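Side-chain contacts in mevalonate kinase, putative (Leishmania major, PDB 2HFS), which probably transfers the terminal phosphate of ATP to (R)-mevalonate, giving (R)-5-phosphomevalonate, the first of three steps towards isopentenyl diphosphate: residues V30-E35 with K210-Q215; D118-S123 with A161-G166. All coordinates share one frame; numbering follows the deposited sequence. Where two conformers were deposited one is given.

Overall arrangement
Interaction 1 is a surface contact and interaction 2 a buried one. They share no helix or strand. Their centres lie about 29 Å apart, and their nearest atoms about 13 Å. Along the chain, interaction 2 falls within the 174 residues that separate the two segments of interaction 1. Interaction 1 ties the loop between strands 17-25 and 36-52 to the end of helix 201-214. It is polar and rests on one hydrogen bond between a histidine ring and an extended lysine. Interaction 2 brings helix 114-130 against the end of helix 157-164. It is apolar, made by methyl groups of short side chains, and no hydrogen bond crosses between its segments.

Interaction 1 (V30-E35 with K210-Q215); sequences VVHGAE and KMKQQQ
H32 and K212 carry the whole contact. Their side chains come from opposite directions and meet at one edge of the imidazole. The close part is at ND1. K212 NZ gives a hydrogen bond to H32 ND1 at 3.1 Å, so this ring nitrogen acts as the acceptor. The ammonium lies 19° out of the ring plane. K212 CD lies to one side of that plane, beside the ND1-CE1 bond, 3.4 Å from H32 ND1 and 3.5 Å from H32 CE1. K212 gets there by full extension. CG stands anti to the backbone N (chi1 -168°), and each later torsion is close to 180°. This length spans a wide gap, since the CA atoms of H32 and K212 are 9.9 Å apart. H32 sits in the loop between strands 17-25 and 36-52, while K212 belongs to the last turns of helix 201-214. The contact thus links a loop of the N-terminal part of this GHMP kinase to a later helix. More cover comes from aromatic neighbours: H32 meets the rings of H209 and F219, and K212 touches F219. The outer side is loose: both residues are partly exposed, and the two segments bury only 96 Å² together.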
loop_
_atom_site.group_PDB
_atom_site.type_symbol
_atom_site.label_atom_id
_atom_site.label_comp_id
_atom_site.label_asym_id
_atom_site.label_seq_id
_atom_site.Cartn_x
_atom_site.Cartn_y
_atom_site.Cartn_z
ATOM N N VAL A 30 11.219 -10.413 -1.665
ATOM C CA VAL A 30 11.764 -9.526 -0.643
ATOM C C VAL A 30 11.959 -10.222 0.721
ATOM O O VAL A 30 12.911 -9.921 1.454
ATOM C CB VAL A 30 10.870 -8.266 -0.498
ATOM C CG1 VAL A 30 9.463 -8.640 0.033
ATOM C CG2 VAL A 30 11.532 -7.220 0.374
ATOM N N VAL A 31 11.050 -11.138 1.050
ATOM C CA VAL A 31 11.141 -11.963 2.254
ATOM C C VAL A 31 12.476 -12.724 2.297
ATOM O O VAL A 31 12.996 -13.013 3.375
ATOM C CB VAL A 31 9.929 -12.922 2.342
ATOM C CG1 VAL A 31 10.066 -13.951 3.472
ATOM C CG2 VAL A 31 8.647 -12.114 2.499
ATOM N N HIS A 32 13.031 -13.003 1.114
ATOM C CA HIS A 32 14.242 -13.811 0.983
ATOM C C HIS A 32 15.471 -12.991 0.613
ATOM O O HIS A 32 16.512 -13.542 0.217
ATOM C CB HIS A 32 13.981 -14.966 0.009
ATOM C CG HIS A 32 12.873 -15.858 0.464
ATOM N ND1 HIS A 32 13.100 -17.048 1.119
ATOM C CD2 HIS A 32 11.528 -15.691 0.438
ATOM C CE1 HIS A 32 11.941 -17.602 1.435
ATOM N NE2 HIS A 32 10.974 -16.788 1.054
ATOM N N GLY A 33 15.337 -11.671 0.739
ATOM C CA GLY A 33 16.479 -10.768 0.685
ATOM C C GLY A 33 16.587 -9.952 -0.579
ATOM O O GLY A 33 17.555 -9.222 -0.757
ATOM N N ALA A 34 15.594 -10.076 -1.459
ATOM C CA ALA A 34 15.615 -9.367 -2.738
ATOM C C ALA A 34 15.165 -7.932 -2.524
ATOM O O ALA A 34 14.474 -7.635 -1.559
ATOM C CB ALA A 34 14.714 -10.079 -3.750
ATOM N N GLU A 35 15.571 -7.034 -3.408
ATOM C CA GLU A 35 15.110 -5.647 -3.331
ATOM C C GLU A 35 13.683 -5.576 -3.882
ATOM O O GLU A 35 13.336 -6.318 -4.803
ATOM C CB GLU A 35 16.019 -4.722 -4.137
ATOM C CG GLU A 35 17.511 -4.789 -3.796
ATOM C CD GLU A 35 18.331 -3.725 -4.511
ATOM O OE1 GLU A 35 17.822 -3.049 -5.432
ATOM O OE2 GLU A 35 19.506 -3.549 -4.152
ATOM N N LYS A 210 7.852 -23.065 2.380
ATOM C CA LYS A 210 7.765 -24.498 2.191
ATOM C C LYS A 210 8.247 -24.919 0.791
ATOM O O LYS A 210 9.011 -25.880 0.653
ATOM C CB LYS A 210 6.330 -24.967 2.453
HETATM N N MSE A 211 7.827 -24.197 -0.244
HETATM C CA MSE A 211 8.285 -24.540 -1.589
HETATM C C MSE A 211 9.807 -24.427 -1.692
HETATM O O MSE A 211 10.463 -25.237 -2.350
HETATM C CB MSE A 211 7.621 -23.656 -2.641
HETATM C CG MSE A 211 8.089 -24.001 -4.047
HETATM SE SE MSE A 211 7.942 -22.443 -5.168
HETATM C CE MSE A 211 8.639 -23.222 -6.897
ATOM N N LYS A 212 10.365 -23.412 -1.050
ATOM C CA LYS A 212 11.812 -23.248 -0.987
ATOM C C LYS A 212 12.466 -24.456 -0.297
ATOM O O LYS A 212 13.409 -25.034 -0.838
ATOM C CB LYS A 212 12.181 -21.951 -0.276
ATOM C CG LYS A 212 13.633 -21.576 -0.427
ATOM C CD LYS A 212 13.920 -20.266 0.287
ATOM C CE LYS A 212 15.349 -19.843 0.036
ATOM N NZ LYS A 212 15.732 -18.559 0.717
ATOM N N GLN A 213 11.940 -24.849 0.870
ATOM C CA GLN A 213 12.376 -26.080 1.580
ATOM C C GLN A 213 12.233 -27.354 0.755
ATOM O O GLN A 213 12.999 -28.305 0.932
ATOM C CB GLN A 213 11.589 -26.276 2.876
ATOM C CG GLN A 213 11.940 -25.345 4.011
ATOM C CD GLN A 213 11.260 -25.773 5.301
ATOM O OE1 GLN A 213 10.034 -25.809 5.376
ATOM N NE2 GLN A 213 12.052 -26.102 6.309
ATOM N N GLN A 214 11.239 -27.393 -0.125
ATOM C CA GLN A 214 11.013 -28.585 -0.926
ATOM C C GLN A 214 11.821 -28.557 -2.212
ATOM O O GLN A 214 12.134 -29.611 -2.756
ATOM C CB GLN A 214 9.527 -28.771 -1.231
ATOM C CG GLN A 214 8.693 -29.021 -0.002
ATOM C CD GLN A 214 7.210 -29.116 -0.286
ATOM O OE1 GLN A 214 6.456 -29.658 0.531
ATOM N NE2 GLN A 214 6.774 -28.570 -1.425
ATOM N N GLN A 215 12.170 -27.355 -2.672
ATOM C CA GLN A 215 12.852 -27.158 -3.954
ATOM C C GLN A 215 13.898 -26.059 -3.831
ATOM O O GLN A 215 13.740 -24.973 -4.410
ATOM C CB GLN A 215 11.842 -26.736 -5.011
ATOM C CG GLN A 215 10.631 -27.639 -5.116
ATOM C CD GLN A 215 9.773 -27.293 -6.306
ATOM O OE1 GLN A 215 8.595 -26.959 -6.152
ATOM N NE2 GLN A 215 10.357 -27.363 -7.493
#

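Interaction 2 (D118-S123 with A161-G166); sequences DVVAFS and AATYGG
V120 is the one residue of D118-S123 that reaches A161-G166, and it meets both A162 and T163. Before it on helix 114-130 stands D118, whose CB points away from the second segment. Its carboxylate is hydrogen-bonded to Q78, H82 and Y150. V119 packs on V85 and A143. The two segments come nearest at V120 and T163, whose CA atoms are 6.1 Å apart. V120 CG2 touches two methyls, A162 CB at 3.5 Å and T163 CG2 at 3.4 Å. T163 has two conformers, so the closeness of the second pair is doubtful. In the conformer described here, the valine and threonine side chains cross at about a right angle. V120 CG1, anti to the backbone N (chi1 166°), lies over the backbone, 3.7 Å from A162 O and 3.9 Å from T163 CA. The T163 side chain meets V120 through CG2; its OG1 bonds to T160 O and N159 O within its own helix. Past V120, F122 packs on H82, V85 and M100. S123 OG bonds to V119 O at 2.9 Å, one turn back. S123 N reaches that oxygen from the other face of the carbonyl plane. S123 OG also bonds to S142 OG of helix 136-146. The short side chains of V120, A162 and T163 are consistent with the close approach of helices 114-130 and 157-164, both in the N-terminal family region of the GHMP kinases.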
loop_
_atom_site.group_PDB
_atom_site.type_symbol
_atom_site.label_atom_id
_atom_site.label_comp_id
_atom_site.label_asym_id
_atom_site.label_seq_id
_atom_site.Cartn_x
_atom_site.Cartn_y
_atom_site.Cartn_z
ATOM N N ASP A 118 -4.567 4.949 7.129
ATOM C CA ASP A 118 -5.393 5.282 8.306
ATOM C C ASP A 118 -4.518 5.738 9.474
ATOM O O ASP A 118 -4.641 6.896 9.920
ATOM C CB ASP A 118 -6.261 4.067 8.660
ATOM C CG ASP A 118 -7.205 4.297 9.849
ATOM O OD1 ASP A 118 -7.224 5.391 10.458
ATOM O OD2 ASP A 118 -7.981 3.403 10.226
ATOM N N VAL A 119 -3.627 4.865 9.958
ATOM C CA VAL A 119 -2.808 5.225 11.128
ATOM C C VAL A 119 -1.827 6.352 10.822
ATOM O O VAL A 119 -1.505 7.121 11.713
ATOM C CB VAL A 119 -2.100 4.031 11.847
ATOM C CG1 VAL A 119 -3.127 3.163 12.581
ATOM C CG2 VAL A 119 -1.257 3.172 10.879
ATOM N N VAL A 120 -1.392 6.481 9.564
ATOM C CA VAL A 120 -0.517 7.605 9.227
ATOM C C VAL A 120 -1.285 8.919 9.357
ATOM O O VAL A 120 -0.850 9.832 10.068
ATOM C CB VAL A 120 0.139 7.459 7.837
ATOM C CG1 VAL A 120 0.762 8.769 7.381
ATOM C CG2 VAL A 120 1.207 6.342 7.873
ATOM N N ALA A 121 -2.444 9.001 8.700
ATOM C CA ALA A 121 -3.257 10.220 8.736
ATOM C C ALA A 121 -3.591 10.613 10.180
ATOM O O ALA A 121 -3.473 11.791 10.564
ATOM C CB ALA A 121 -4.533 10.018 7.916
ATOM N N PHE A 122 -3.970 9.620 10.977
ATOM C CA PHE A 122 -4.280 9.791 12.401
ATOM C C PHE A 122 -3.099 10.370 13.199
ATOM O O PHE A 122 -3.273 11.334 13.943
ATOM C CB PHE A 122 -4.736 8.431 12.977
ATOM C CG PHE A 122 -5.270 8.495 14.390
ATOM C CD1 PHE A 122 -5.985 9.593 14.847
ATOM C CD2 PHE A 122 -5.040 7.427 15.262
ATOM C CE1 PHE A 122 -6.484 9.629 16.180
ATOM C CE2 PHE A 122 -5.531 7.444 16.580
ATOM C CZ PHE A 122 -6.257 8.542 17.034
ATOM N N SER A 123 -1.915 9.764 13.046
ATOM C CA SER A 123 -0.698 10.233 13.700
ATOM C C SER A 123 -0.399 11.683 13.364
ATOM O O SER A 123 -0.034 12.462 14.239
ATOM C CB SER A 123 0.476 9.342 13.315
ATOM O OG SER A 123 0.271 8.032 13.837
ATOM N N ALA A 161 5.474 3.824 2.935
ATOM C CA ALA A 161 4.867 4.404 1.737
ATOM C C ALA A 161 3.796 5.443 2.103
ATOM O O ALA A 161 3.719 6.521 1.508
ATOM C CB ALA A 161 4.228 3.291 0.876
ATOM N N ALA A 162 2.955 5.101 3.073
ATOM C CA ALA A 162 1.903 6.011 3.517
ATOM C C ALA A 162 2.451 7.332 4.105
ATOM O O ALA A 162 1.866 8.404 3.904
ATOM C CB ALA A 162 0.981 5.296 4.508
ATOM N N THR A 163 3.577 7.261 4.802
ATOM C CA THR A 163 4.166 8.458 5.408
ATOM C C THR A 163 4.905 9.334 4.398
ATOM O O THR A 163 4.765 10.564 4.418
ATOM C CB THR A 163 5.137 8.093 6.534
ATOM O OG1 THR A 163 6.111 7.176 6.030
ATOM C CG2 THR A 163 4.438 7.318 7.629
ATOM N N TYR A 164 5.696 8.699 3.533
ATOM C CA TYR A 164 6.594 9.426 2.624
ATOM C C TYR A 164 6.073 9.597 1.201
ATOM O O TYR A 164 6.475 10.526 0.534
ATOM C CB TYR A 164 7.994 8.757 2.554
ATOM C CG TYR A 164 8.761 8.766 3.860
ATOM C CD1 TYR A 164 9.429 9.917 4.293
ATOM C CD2 TYR A 164 8.774 7.640 4.689
ATOM C CE1 TYR A 164 10.130 9.930 5.510
ATOM C CE2 TYR A 164 9.449 7.642 5.900
ATOM C CZ TYR A 164 10.124 8.790 6.309
ATOM O OH TYR A 164 10.788 8.779 7.506
ATOM N N GLY A 165 5.227 8.683 0.724
ATOM C CA GLY A 165 4.812 8.661 -0.690
ATOM C C GLY A 165 5.957 8.382 -1.666
ATOM O O GLY A 165 7.091 8.122 -1.248
ATOM N N GLY A 166 5.651 8.425 -2.961
ATOM C CA GLY A 166 6.667 8.283 -4.016
ATOM C C GLY A 166 7.119 6.845 -4.214
ATOM O O GLY A 166 6.467 5.929 -3.748
#